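Local structure of WZI (Escherichia coli, 2YNK) at residues G158-R162 / G291-G295; S95-A99 / L111-V115; A1-V5 / S103-D108. The protein is an outer-membrane beta-barrel lectin that binds carbohydrate and takes part in assembling the group 1 capsule on the cell surface. All coordinates share one frame. Residue numbers count along the deposited sequence, not the author numbering.

Overall arrangement
The three contacts illustrate how a beta-barrel is built from local pairings and then tied together by more distant ones. From the N terminus, A1-V5 runs ahead of several helices and the first barrel strand before S103-D108, at the turn of the hairpin 95-104/107-116, meets it in interaction 3, closing a loop of 97 residues. Interaction 2 zips the same hairpin farther from the turn, with only 11 residues between; its segments alternate with those of interaction 3, so the two cross, their centres about 19 Å apart. Interaction 1 opens only after both have closed; across the chain's centre from them, it spans 128 residues and brings loop 158-162 against strand 287-295, joining the barrel's contents to its wall.

Interaction 1. Residues G158-R162 / G291-G295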
ATOM      1  N   GLY A 158      -2.593  -6.386   1.958  1.00 47.95           N
ATOM      2  CA  GLY A 158      -2.852  -6.183   0.542  1.00 45.69           C
ATOM      3  C   GLY A 158      -3.993  -5.217   0.283  1.00 45.36           C
ATOM      4  O   GLY A 158      -4.803  -4.935   1.173  1.00 48.08           O
ATOM      5  N   SER A 159      -4.016  -4.670  -0.924  1.00 44.51           N
ATOM      6  CA  SER A 159      -5.219  -4.097  -1.496  1.00 45.93           C
ATOM      7  C   SER A 159      -5.727  -5.044  -2.573  1.00 46.30           C
ATOM      8  O   SER A 159      -4.951  -5.553  -3.364  1.00 46.86           O
ATOM      9  CB  SER A 159      -4.934  -2.747  -2.130  1.00 46.57           C
ATOM     10  OG  SER A 159      -6.000  -2.392  -3.003  1.00 49.35           O
ATOM     11  N   LEU A 160      -7.032  -5.254  -2.626  1.00 47.19           N
ATOM     12  CA  LEU A 160      -7.613  -6.126  -3.640  1.00 47.19           C
ATOM     13  C   LEU A 160      -7.688  -5.468  -5.013  1.00 47.32           C
ATOM     14  O   LEU A 160      -7.987  -6.152  -6.004  1.00 49.46           O
ATOM     15  CB  LEU A 160      -9.025  -6.561  -3.242  1.00 47.24           C
ATOM     16  CG  LEU A 160      -9.200  -7.340  -1.939  1.00 46.85           C
ATOM     17  CD1 LEU A 160     -10.692  -7.526  -1.666  1.00 47.42           C
ATOM     18  CD2 LEU A 160      -8.476  -8.675  -1.975  1.00 45.30           C
ATOM     19  N   ILE A 161      -7.418  -4.163  -5.082  1.00 46.45           N
ATOM     20  CA  ILE A 161      -7.628  -3.401  -6.318  1.00 46.36           C
ATOM     21  C   ILE A 161      -6.404  -2.640  -6.808  1.00 46.05           C
ATOM     22  O   ILE A 161      -6.126  -2.644  -7.996  1.00 48.12           O
ATOM     23  CB  ILE A 161      -8.804  -2.415  -6.171  1.00 47.24           C
ATOM     24  CG1 ILE A 161      -9.120  -1.768  -7.528  1.00 48.25           C
ATOM     25  CG2 ILE A 161      -8.511  -1.375  -5.088  1.00 45.21           C
ATOM     26  CD1 ILE A 161     -10.564  -1.347  -7.698  1.00 48.91           C
ATOM     27  N   ARG A 162      -5.700  -1.960  -5.908  1.00 46.44           N
ATOM     28  CA  ARG A 162      -4.453  -1.300  -6.255  1.00 45.79           C
ATOM     29  C   ARG A 162      -3.518  -1.301  -5.065  1.00 46.20           C
ATOM     30  O   ARG A 162      -3.666  -0.505  -4.131  1.00 46.91           O
ATOM     31  CB  ARG A 162      -4.674   0.126  -6.759  1.00 46.41           C
ATOM     32  CG  ARG A 162      -5.055   0.213  -8.236  1.00 46.78           C
ATOM     33  CD  ARG A 162      -3.935  -0.207  -9.192  1.00 46.40           C
ATOM     34  NE  ARG A 162      -2.751   0.644  -9.059  1.00 45.13           N
ATOM     35  CZ  ARG A 162      -1.635   0.312  -8.413  1.00 46.78           C
ATOM     36  NH1 ARG A 162      -1.484  -0.885  -7.833  1.00 47.02           N
ATOM     37  NH2 ARG A 162      -0.647   1.198  -8.341  1.00 47.59           N
ATOM     38  N   GLY A 291     -12.956  -3.852   6.168  1.00 57.40           N
ATOM     39  CA  GLY A 291     -13.296  -4.777   5.086  1.00 57.20           C
ATOM     40  C   GLY A 291     -13.218  -4.135   3.709  1.00 55.94           C
ATOM     41  O   GLY A 291     -13.327  -2.916   3.570  1.00 55.38           O
ATOM     42  N   GLN A 292     -13.020  -4.963   2.690  1.00 55.97           N
ATOM     43  CA  GLN A 292     -12.934  -4.487   1.315  1.00 56.16           C
ATOM     44  C   GLN A 292     -13.517  -5.532   0.380  1.00 57.93           C
ATOM     45  O   GLN A 292     -13.242  -6.728   0.529  1.00 58.64           O
ATOM     46  CB  GLN A 292     -11.474  -4.198   0.945  1.00 55.50           C
ATOM     47  CG  GLN A 292     -11.266  -3.693  -0.478  1.00 54.92           C
ATOM     48  CD  GLN A 292      -9.832  -3.275  -0.750  1.00 53.34           C
ATOM     49  OE1 GLN A 292      -8.902  -4.067  -0.585  1.00 52.69           O
ATOM     50  NE2 GLN A 292      -9.647  -2.023  -1.168  1.00 52.16           N
HETATM   51  N   MSE A 293     -14.323  -5.082  -0.576  1.00 59.28           N
HETATM   52  CA  MSE A 293     -14.964  -5.988  -1.524  1.00 61.84           C
HETATM   53  C   MSE A 293     -14.824  -5.440  -2.911  1.00 59.75           C
HETATM   54  O   MSE A 293     -15.556  -4.540  -3.295  1.00 58.63           O
HETATM   55  CB  MSE A 293     -16.437  -6.154  -1.160  1.00 67.35           C
HETATM   56  CG  MSE A 293     -17.130  -7.190  -2.048  1.00 73.73           C
HETATM   57 SE   MSE A 293     -19.087  -7.046  -1.850  1.00 86.63          SE
HETATM   58  CE  MSE A 293     -19.626  -8.774  -2.629  1.00 87.38           C
ATOM     59  N   ILE A 294     -13.883  -5.987  -3.677  1.00 58.55           N
ATOM     60  CA  ILE A 294     -13.699  -5.592  -5.069  1.00 57.57           C
ATOM     61  C   ILE A 294     -14.215  -6.682  -5.984  1.00 58.31           C
ATOM     62  O   ILE A 294     -13.971  -7.860  -5.737  1.00 59.56           O
ATOM     63  CB  ILE A 294     -12.230  -5.356  -5.404  1.00 55.14           C
ATOM     64  CG1 ILE A 294     -11.658  -4.267  -4.505  1.00 54.69           C
ATOM     65  CG2 ILE A 294     -12.094  -4.958  -6.862  1.00 56.49           C
ATOM     66  CD1 ILE A 294     -12.237  -2.895  -4.767  1.00 55.07           C
ATOM     67  N   GLY A 295     -14.923  -6.280  -7.037  1.00 58.56           N
ATOM     68  CA  GLY A 295     -15.512  -7.217  -7.995  1.00 60.29           C
ATOM     69  C   GLY A 295     -14.944  -7.048  -9.391  1.00 57.82           C
ATOM     70  O   GLY A 295     -14.453  -5.976  -9.740  1.00 58.20           O
TER
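This is a buried contact between an irregular loop and the wall of the barrel: G158-R162, from the loop between strands 151-152 and 170-176, lies against the end of strand 287-295. Q292 and I294 point toward the loop, while M293, a selenomethionine, points away. One polar link fixes the position: the backbone N of L160 donates to OE1 of Q292 at 3.0 Å and almost straight, so an extended glutamine side chain serves the loop as a substitute backbone acceptor. The NE2 of the same amide bonds the carbonyl of W152. Beside the L160-Q292 bond the contact is apolar, with CB of L160 3.7 Å from CG1 of I294 and CD1 of I161 3.7 Å from CD1 of I294, so that I294 packs against two successive loop residues. The loop is also braced from within: OG of S159 accepts from N of I161 at 3.1 Å, an ST turn, and from N of R162 at 3.0 Å, an ST motif, and itself bonds to the carbonyl of W152. Y343 and Y352 bind the carbonyls of L160 and I161. The result is a loop packed on inward-pointing residues of the wall, consistent with a segment folded into the barrel interior.

Interaction 2. Residues S95-A99 / L111-V115; sequences SLGLA and LQGNV
Strands S95-A99 and L111-V115, both extended (phi -94 to -148°, psi 112 to 155°), are antiparallel arms of a barrel-wall hairpin, axes 4.7 Å apart and at 161°. L96/V115 and L98/G113 are hydrogen-bonded pairs (CA-CA 5.4 and 5.3 Å), G97/N114 and A99/Q112 non-hydrogen-bonded (4.5 and 4.2 Å). Backbone bonds run from L96 N to V115 O and V115 N to L96 O, both 3.0 Å; L98 N to G113 O, 2.9 Å; G113 N to L98 O, 2.8 Å. CA-H...O contacts (A99 CA to L111 O, 3.1 Å) intervene. L96 (t, p), V115 (p) and L98 (m, t), its end leading away, share one face, L96 CB 3.8 Å from V115 CG1. On the other, Q112 (t, p) folds back: NE2 bonds G113 O at 3.0 Å and lies 3.5 Å from G97 CA, where a CB would clash; OE1 is 3.0 Å from A99 CB. N114 ND2 bonds N128 OD1. With octane on L111 and dodecane near V115, the chemistry implies an aliphatic face probably turned to lipid, an amide-rich one inward.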
ATOM      1  N   SER A  95      19.323  -4.409  -3.603  1.00 53.81           N
ATOM      2  CA  SER A  95      18.926  -3.129  -4.158  1.00 52.73           C
ATOM      3  C   SER A  95      19.750  -2.012  -3.542  1.00 53.56           C
ATOM      4  O   SER A  95      20.270  -2.140  -2.435  1.00 54.34           O
ATOM      5  CB  SER A  95      17.437  -2.909  -3.895  1.00 52.05           C
ATOM      6  OG  SER A  95      16.812  -2.260  -4.986  1.00 53.15           O
ATOM      7  N   LEU A  96      19.877  -0.918  -4.273  1.00 54.12           N
ATOM      8  CA  LEU A  96      20.521   0.262  -3.747  1.00 55.17           C
ATOM      9  C   LEU A  96      19.873   1.483  -4.363  1.00 55.57           C
ATOM     10  O   LEU A  96      19.773   1.572  -5.584  1.00 53.55           O
ATOM     11  CB  LEU A  96      22.000   0.229  -4.072  1.00 58.12           C
ATOM     12  CG  LEU A  96      22.835   1.324  -3.425  1.00 59.68           C
ATOM     13  CD1 LEU A  96      22.587   1.371  -1.922  1.00 58.82           C
ATOM     14  CD2 LEU A  96      24.298   1.064  -3.753  1.00 59.98           C
ATOM     15  N   GLY A  97      19.426   2.410  -3.510  1.00 56.15           N
ATOM     16  CA  GLY A  97      18.663   3.578  -3.943  1.00 54.07           C
ATOM     17  C   GLY A  97      19.329   4.870  -3.531  1.00 56.06           C
ATOM     18  O   GLY A  97      19.771   5.000  -2.387  1.00 58.92           O
ATOM     19  N   LEU A  98      19.419   5.813  -4.470  1.00 56.42           N
ATOM     20  CA  LEU A  98      19.869   7.174  -4.193  1.00 56.96           C
ATOM     21  C   LEU A  98      18.758   8.136  -4.588  1.00 55.42           C
ATOM     22  O   LEU A  98      18.302   8.106  -5.725  1.00 52.39           O
ATOM     23  CB  LEU A  98      21.133   7.514  -4.989  1.00 59.74           C
ATOM     24  CG  LEU A  98      22.383   6.638  -4.815  1.00 62.85           C
ATOM     25  CD1 LEU A  98      23.566   7.263  -5.546  1.00 63.78           C
ATOM     26  CD2 LEU A  98      22.728   6.414  -3.347  1.00 63.85           C
ATOM     27  N   ALA A  99      18.332   8.986  -3.653  1.00 55.93           N
ATOM     28  CA  ALA A  99      17.254   9.941  -3.913  1.00 55.87           C
ATOM     29  C   ALA A  99      17.625  11.376  -3.529  1.00 58.48           C
ATOM     30  O   ALA A  99      18.163  11.620  -2.452  1.00 58.81           O
ATOM     31  CB  ALA A  99      15.992   9.519  -3.183  1.00 52.46           C
ATOM     32  N   LEU A 111      13.669  12.790  -6.780  1.00 49.27           N
ATOM     33  CA  LEU A 111      14.414  12.148  -7.856  1.00 49.89           C
ATOM     34  C   LEU A 111      15.078  10.902  -7.303  1.00 51.04           C
ATOM     35  O   LEU A 111      15.994  10.992  -6.491  1.00 50.67           O
ATOM     36  CB  LEU A 111      15.482  13.076  -8.433  1.00 50.57           C
ATOM     37  CG  LEU A 111      14.995  14.338  -9.137  1.00 51.61           C
ATOM     38  CD1 LEU A 111      16.165  15.049  -9.800  1.00 51.39           C
ATOM     39  CD2 LEU A 111      13.910  14.008 -10.153  1.00 51.88           C
ATOM     40  N   GLN A 112      14.622   9.741  -7.755  1.00 51.35           N
ATOM     41  CA  GLN A 112      15.075   8.471  -7.208  1.00 52.64           C
ATOM     42  C   GLN A 112      15.738   7.613  -8.295  1.00 53.51           C
ATOM     43  O   GLN A 112      15.185   7.429  -9.376  1.00 53.53           O
ATOM     44  CB  GLN A 112      13.876   7.747  -6.590  1.00 53.16           C
ATOM     45  CG  GLN A 112      14.161   6.366  -6.024  1.00 54.64           C
ATOM     46  CD  GLN A 112      14.966   6.419  -4.759  1.00 55.54           C
ATOM     47  OE1 GLN A 112      14.527   6.984  -3.763  1.00 59.30           O
ATOM     48  NE2 GLN A 112      16.148   5.819  -4.784  1.00 58.85           N
ATOM     49  N   GLY A 113      16.929   7.106  -7.998  1.00 53.23           N
ATOM     50  CA  GLY A 113      17.603   6.140  -8.849  1.00 52.53           C
ATOM     51  C   GLY A 113      17.793   4.854  -8.071  1.00 53.38           C
ATOM     52  O   GLY A 113      18.095   4.895  -6.880  1.00 53.52           O
ATOM     53  N   ASN A 114      17.596   3.717  -8.738  1.00 52.82           N
ATOM     54  CA  ASN A 114      17.831   2.399  -8.150  1.00 51.38           C
ATOM     55  C   ASN A 114      18.681   1.511  -9.073  1.00 52.91           C
ATOM     56  O   ASN A 114      18.499   1.511 -10.296  1.00 51.45           O
ATOM     57  CB  ASN A 114      16.510   1.671  -7.894  1.00 50.37           C
ATOM     58  CG  ASN A 114      15.503   2.511  -7.156  1.00 49.03           C
ATOM     59  OD1 ASN A 114      15.719   2.900  -6.009  1.00 49.46           O
ATOM     60  ND2 ASN A 114      14.371   2.769  -7.804  1.00 47.81           N
ATOM     61  N   VAL A 115      19.590   0.746  -8.469  1.00 53.23           N
ATOM     62  CA  VAL A 115      20.319  -0.306  -9.148  1.00 52.82           C
ATOM     63  C   VAL A 115      20.055  -1.608  -8.401  1.00 54.26           C
ATOM     64  O   VAL A 115      19.946  -1.614  -7.173  1.00 51.48           O
ATOM     65  CB  VAL A 115      21.823  -0.033  -9.181  1.00 53.78           C
ATOM     66  CG1 VAL A 115      22.414  -0.181  -7.794  1.00 53.74           C
ATOM     67  CG2 VAL A 115      22.506  -0.987 -10.148  1.00 55.75           C
TER

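Interaction 3. Residues A1-V5 / S103-D108; sequences AGLVV and SGEWWD. With D12 (dodecane), chain D; OCT (N-octane), chain L.
A1-V5 is extended, with a short strand at L3-V4, and G2 takes phi/psi of 95/-145, a conformation suited to glycine. S103-D108 is the tip of a hairpin: strand residues S103-G104 and W107-D108 flank a type I turn from G104 to W107, closed by G104 N to W107 O at 2.7 Å and W107 N to G104 O at 3.2 Å. The nearest CA pairs are A1-S103, 5.4 Å, and G2-D108, 5.1 Å, so the N terminus sits beside both arms. S103 (p) accepts a bond on OG from A1 N at 3.0 Å; Q34 takes this nitrogen as well. D108 (t) reaches OD2 to L3 N at 2.7 Å, a weak bond with an angle of 124°, and to G2 CA at 3.3 Å, where a CB would clash. The same oxygen forms a salt bridge with K66 and a bond with Y133. A1 CB comes within 3.3 Å of G104 O.

The tryptophans, W106 (p, chi2 -87°) and W107 (p, chi2 94°), point away from the N terminus. C3 of a dodecane lies over one face of the W107 ring, 3.8 Å from CD1, and W107 NE1 bonds N102; C3 of an octane lies over a W106 face, 3.8 Å from CE3. W107 against alkane is consistent with the aromatic girdle of outer-membrane beta-barrels, the N-terminal segment being anchored to one hairpin.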
ATOM      1  N   ALA A   1       7.149  18.588   2.485  1.00 47.74           N
ATOM      2  CA  ALA A   1       5.812  18.853   1.874  1.00 48.33           C
ATOM      3  C   ALA A   1       5.502  17.870   0.726  1.00 47.17           C
ATOM      4  O   ALA A   1       6.385  17.193   0.213  1.00 44.65           O
ATOM      5  CB  ALA A   1       5.742  20.289   1.379  1.00 46.92           C
ATOM      6  N   GLY A   2       4.230  17.804   0.356  1.00 47.21           N
ATOM      7  CA  GLY A   2       3.794  17.073  -0.803  1.00 47.19           C
ATOM      8  C   GLY A   2       3.324  15.669  -0.519  1.00 47.25           C
ATOM      9  O   GLY A   2       2.732  15.411   0.522  1.00 47.88           O
ATOM     10  N   LEU A   3       3.585  14.760  -1.461  1.00 46.79           N
ATOM     11  CA  LEU A   3       3.147  13.375  -1.327  1.00 45.45           C
ATOM     12  C   LEU A   3       4.015  12.612  -0.337  1.00 43.85           C
ATOM     13  O   LEU A   3       5.189  12.926  -0.153  1.00 42.00           O
ATOM     14  CB  LEU A   3       3.195  12.665  -2.677  1.00 46.34           C
ATOM     15  CG  LEU A   3       2.381  13.295  -3.807  1.00 47.13           C
ATOM     16  CD1 LEU A   3       2.408  12.371  -5.026  1.00 47.12           C
ATOM     17  CD2 LEU A   3       0.960  13.611  -3.347  1.00 45.30           C
ATOM     18  N   VAL A   4       3.406  11.613   0.298  1.00 42.59           N
ATOM     19  CA  VAL A   4       4.088  10.725   1.229  1.00 41.88           C
ATOM     20  C   VAL A   4       3.681   9.305   0.831  1.00 42.16           C
ATOM     21  O   VAL A   4       2.606   8.841   1.184  1.00 41.40           O
ATOM     22  CB  VAL A   4       3.711  11.020   2.702  1.00 40.98           C
ATOM     23  CG1 VAL A   4       4.666  10.316   3.660  1.00 38.88           C
ATOM     24  CG2 VAL A   4       3.703  12.519   2.950  1.00 41.94           C
ATOM     25  N   VAL A   5       4.542   8.648   0.054  1.00 43.77           N
ATOM     26  CA  VAL A   5       4.270   7.312  -0.468  1.00 44.62           C
ATOM     27  C   VAL A   5       4.370   6.243   0.622  1.00 46.09           C
ATOM     28  O   VAL A   5       4.849   6.514   1.729  1.00 48.95           O
ATOM     29  CB  VAL A   5       5.227   6.953  -1.636  1.00 44.68           C
ATOM     30  CG1 VAL A   5       4.963   7.858  -2.832  1.00 43.60           C
ATOM     31  CG2 VAL A   5       6.681   7.016  -1.193  1.00 44.03           C
ATOM     32  N   SER A 103      11.062  19.953  -1.576  1.00 58.51           N
ATOM     33  CA  SER A 103       9.648  20.280  -1.572  1.00 57.79           C
ATOM     34  C   SER A 103       9.398  21.570  -0.842  1.00 58.46           C
ATOM     35  O   SER A 103      10.178  21.950   0.030  1.00 57.37           O
ATOM     36  CB  SER A 103       8.869  19.165  -0.894  1.00 58.01           C
ATOM     37  OG  SER A 103       9.349  18.971   0.418  1.00 59.15           O
ATOM     38  N   GLY A 104       8.304  22.233  -1.205  1.00 59.29           N
ATOM     39  CA  GLY A 104       7.835  23.411  -0.495  1.00 60.71           C
ATOM     40  C   GLY A 104       6.325  23.567  -0.513  1.00 61.96           C
ATOM     41  O   GLY A 104       5.590  22.656  -0.890  1.00 59.85           O
ATOM     42  N   GLU A 105       5.872  24.739  -0.084  1.00 66.29           N
ATOM     43  CA  GLU A 105       4.459  25.108  -0.082  1.00 67.25           C
ATOM     44  C   GLU A 105       3.669  24.519  -1.271  1.00 64.92           C
ATOM     45  O   GLU A 105       2.612  23.922  -1.077  1.00 65.59           O
ATOM     46  CB  GLU A 105       4.353  26.644  -0.044  1.00 70.97           C
ATOM     47  CG  GLU A 105       2.994  27.238  -0.405  1.00 74.69           C
ATOM     48  CD  GLU A 105       1.881  26.773   0.506  1.00 77.19           C
ATOM     49  OE1 GLU A 105       2.165  26.499   1.690  1.00 79.93           O
ATOM     50  OE2 GLU A 105       0.723  26.686   0.037  1.00 80.55           O
ATOM     51  N   TRP A 106       4.187  24.668  -2.488  1.00 61.77           N
ATOM     52  CA  TRP A 106       3.446  24.256  -3.681  1.00 60.10           C
ATOM     53  C   TRP A 106       4.165  23.255  -4.554  1.00 57.95           C
ATOM     54  O   TRP A 106       3.768  23.061  -5.702  1.00 57.63           O
ATOM     55  CB  TRP A 106       3.059  25.482  -4.510  1.00 61.05           C
ATOM     56  CG  TRP A 106       4.243  26.301  -4.962  1.00 61.85           C
ATOM     57  CD1 TRP A 106       4.867  27.327  -4.268  1.00 63.27           C
ATOM     58  CD2 TRP A 106       5.003  26.179  -6.217  1.00 62.14           C
ATOM     59  NE1 TRP A 106       5.919  27.835  -4.983  1.00 64.16           N
ATOM     60  CE2 TRP A 106       6.055  27.196  -6.156  1.00 62.76           C
ATOM     61  CE3 TRP A 106       4.915  25.366  -7.342  1.00 61.69           C
ATOM     62  CZ2 TRP A 106       6.967  27.371  -7.181  1.00 63.21           C
ATOM     63  CZ3 TRP A 106       5.845  25.552  -8.372  1.00 61.88           C
ATOM     64  CH2 TRP A 106       6.847  26.530  -8.290  1.00 62.95           C
ATOM     65  N   TRP A 107       5.197  22.588  -4.036  1.00 55.40           N
ATOM     66  CA  TRP A 107       5.958  21.644  -4.850  1.00 54.53           C
ATOM     67  C   TRP A 107       6.580  20.512  -4.082  1.00 54.74           C
ATOM     68  O   TRP A 107       6.899  20.656  -2.906  1.00 55.58           O
ATOM     69  CB  TRP A 107       7.030  22.377  -5.647  1.00 54.94           C
ATOM     70  CG  TRP A 107       8.258  22.761  -4.870  1.00 55.76           C
ATOM     71  CD1 TRP A 107       9.443  22.049  -4.759  1.00 57.40           C
ATOM     72  CD2 TRP A 107       8.477  23.978  -4.095  1.00 58.74           C
ATOM     73  NE1 TRP A 107      10.349  22.714  -3.980  1.00 57.68           N
ATOM     74  CE2 TRP A 107       9.834  23.880  -3.550  1.00 60.11           C
ATOM     75  CE3 TRP A 107       7.711  25.103  -3.800  1.00 59.95           C
ATOM     76  CZ2 TRP A 107      10.379  24.879  -2.747  1.00 61.12           C
ATOM     77  CZ3 TRP A 107       8.269  26.100  -2.997  1.00 60.39           C
ATOM     78  CH2 TRP A 107       9.574  25.989  -2.484  1.00 60.89           C
ATOM     79  N   ASP A 108       6.771  19.380  -4.763  1.00 52.87           N
ATOM     80  CA  ASP A 108       7.415  18.203  -4.183  1.00 50.50           C
ATOM     81  C   ASP A 108       8.197  17.507  -5.288  1.00 52.35           C
ATOM     82  O   ASP A 108       7.616  17.071  -6.288  1.00 53.00           O
ATOM     83  CB  ASP A 108       6.351  17.258  -3.626  1.00 48.45           C
ATOM     84  CG  ASP A 108       6.925  16.126  -2.772  1.00 47.07           C
ATOM     85  OD1 ASP A 108       8.150  16.090  -2.514  1.00 46.37           O
ATOM     86  OD2 ASP A 108       6.116  15.265  -2.342  1.00 44.79           O
TER
HETATM   87  C1  D12 D1003      11.815  25.758  -6.292  1.00 69.48           C
HETATM   88  C2  D12 D1003      10.665  25.312  -7.179  1.00 73.36           C
HETATM   89  C3  D12 D1003      10.883  23.916  -7.785  1.00 74.26           C
HETATM   90  C4  D12 D1003       9.607  23.376  -8.448  1.00 71.25           C
HETATM   91  C5  D12 D1003       9.859  22.176  -9.371  1.00 67.75           C
HETATM   92  C6  D12 D1003       8.575  21.380  -9.650  1.00 64.39           C
HETATM   93  C7  D12 D1003       8.454  20.921 -11.103  1.00 64.71           C
HETATM   94  C8  D12 D1003       7.843  19.523 -11.272  1.00 65.05           C
HETATM   95  C9  D12 D1003       6.327  19.552 -11.483  1.00 64.98           C
HETATM   96  C10 D12 D1003       5.800  18.340 -12.258  1.00 64.22           C
HETATM   97  C11 D12 D1003       4.325  18.075 -11.942  1.00 64.67           C
HETATM   98  C12 D12 D1003       3.544  17.534 -13.126  1.00 63.87           C
HETATM   99  C1  OCT L1011       2.257  29.655  -6.380  1.00 71.26           C
HETATM  100  C2  OCT L1011       1.386  28.920  -7.381  1.00 75.04           C
HETATM  101  C3  OCT L1011       2.176  27.888  -8.192  1.00 76.53           C
HETATM  102  C4  OCT L1011       1.311  27.165  -9.229  1.00 75.61           C
HETATM  103  C5  OCT L1011       2.118  26.153 -10.045  1.00 76.06           C
HETATM  104  C6  OCT L1011       1.314  25.572 -11.214  1.00 75.35           C
HETATM  105  C7  OCT L1011       2.204  24.865 -12.238  1.00 74.24           C
HETATM  106  C8  OCT L1011       1.408  23.938 -13.141  1.00 74.81           C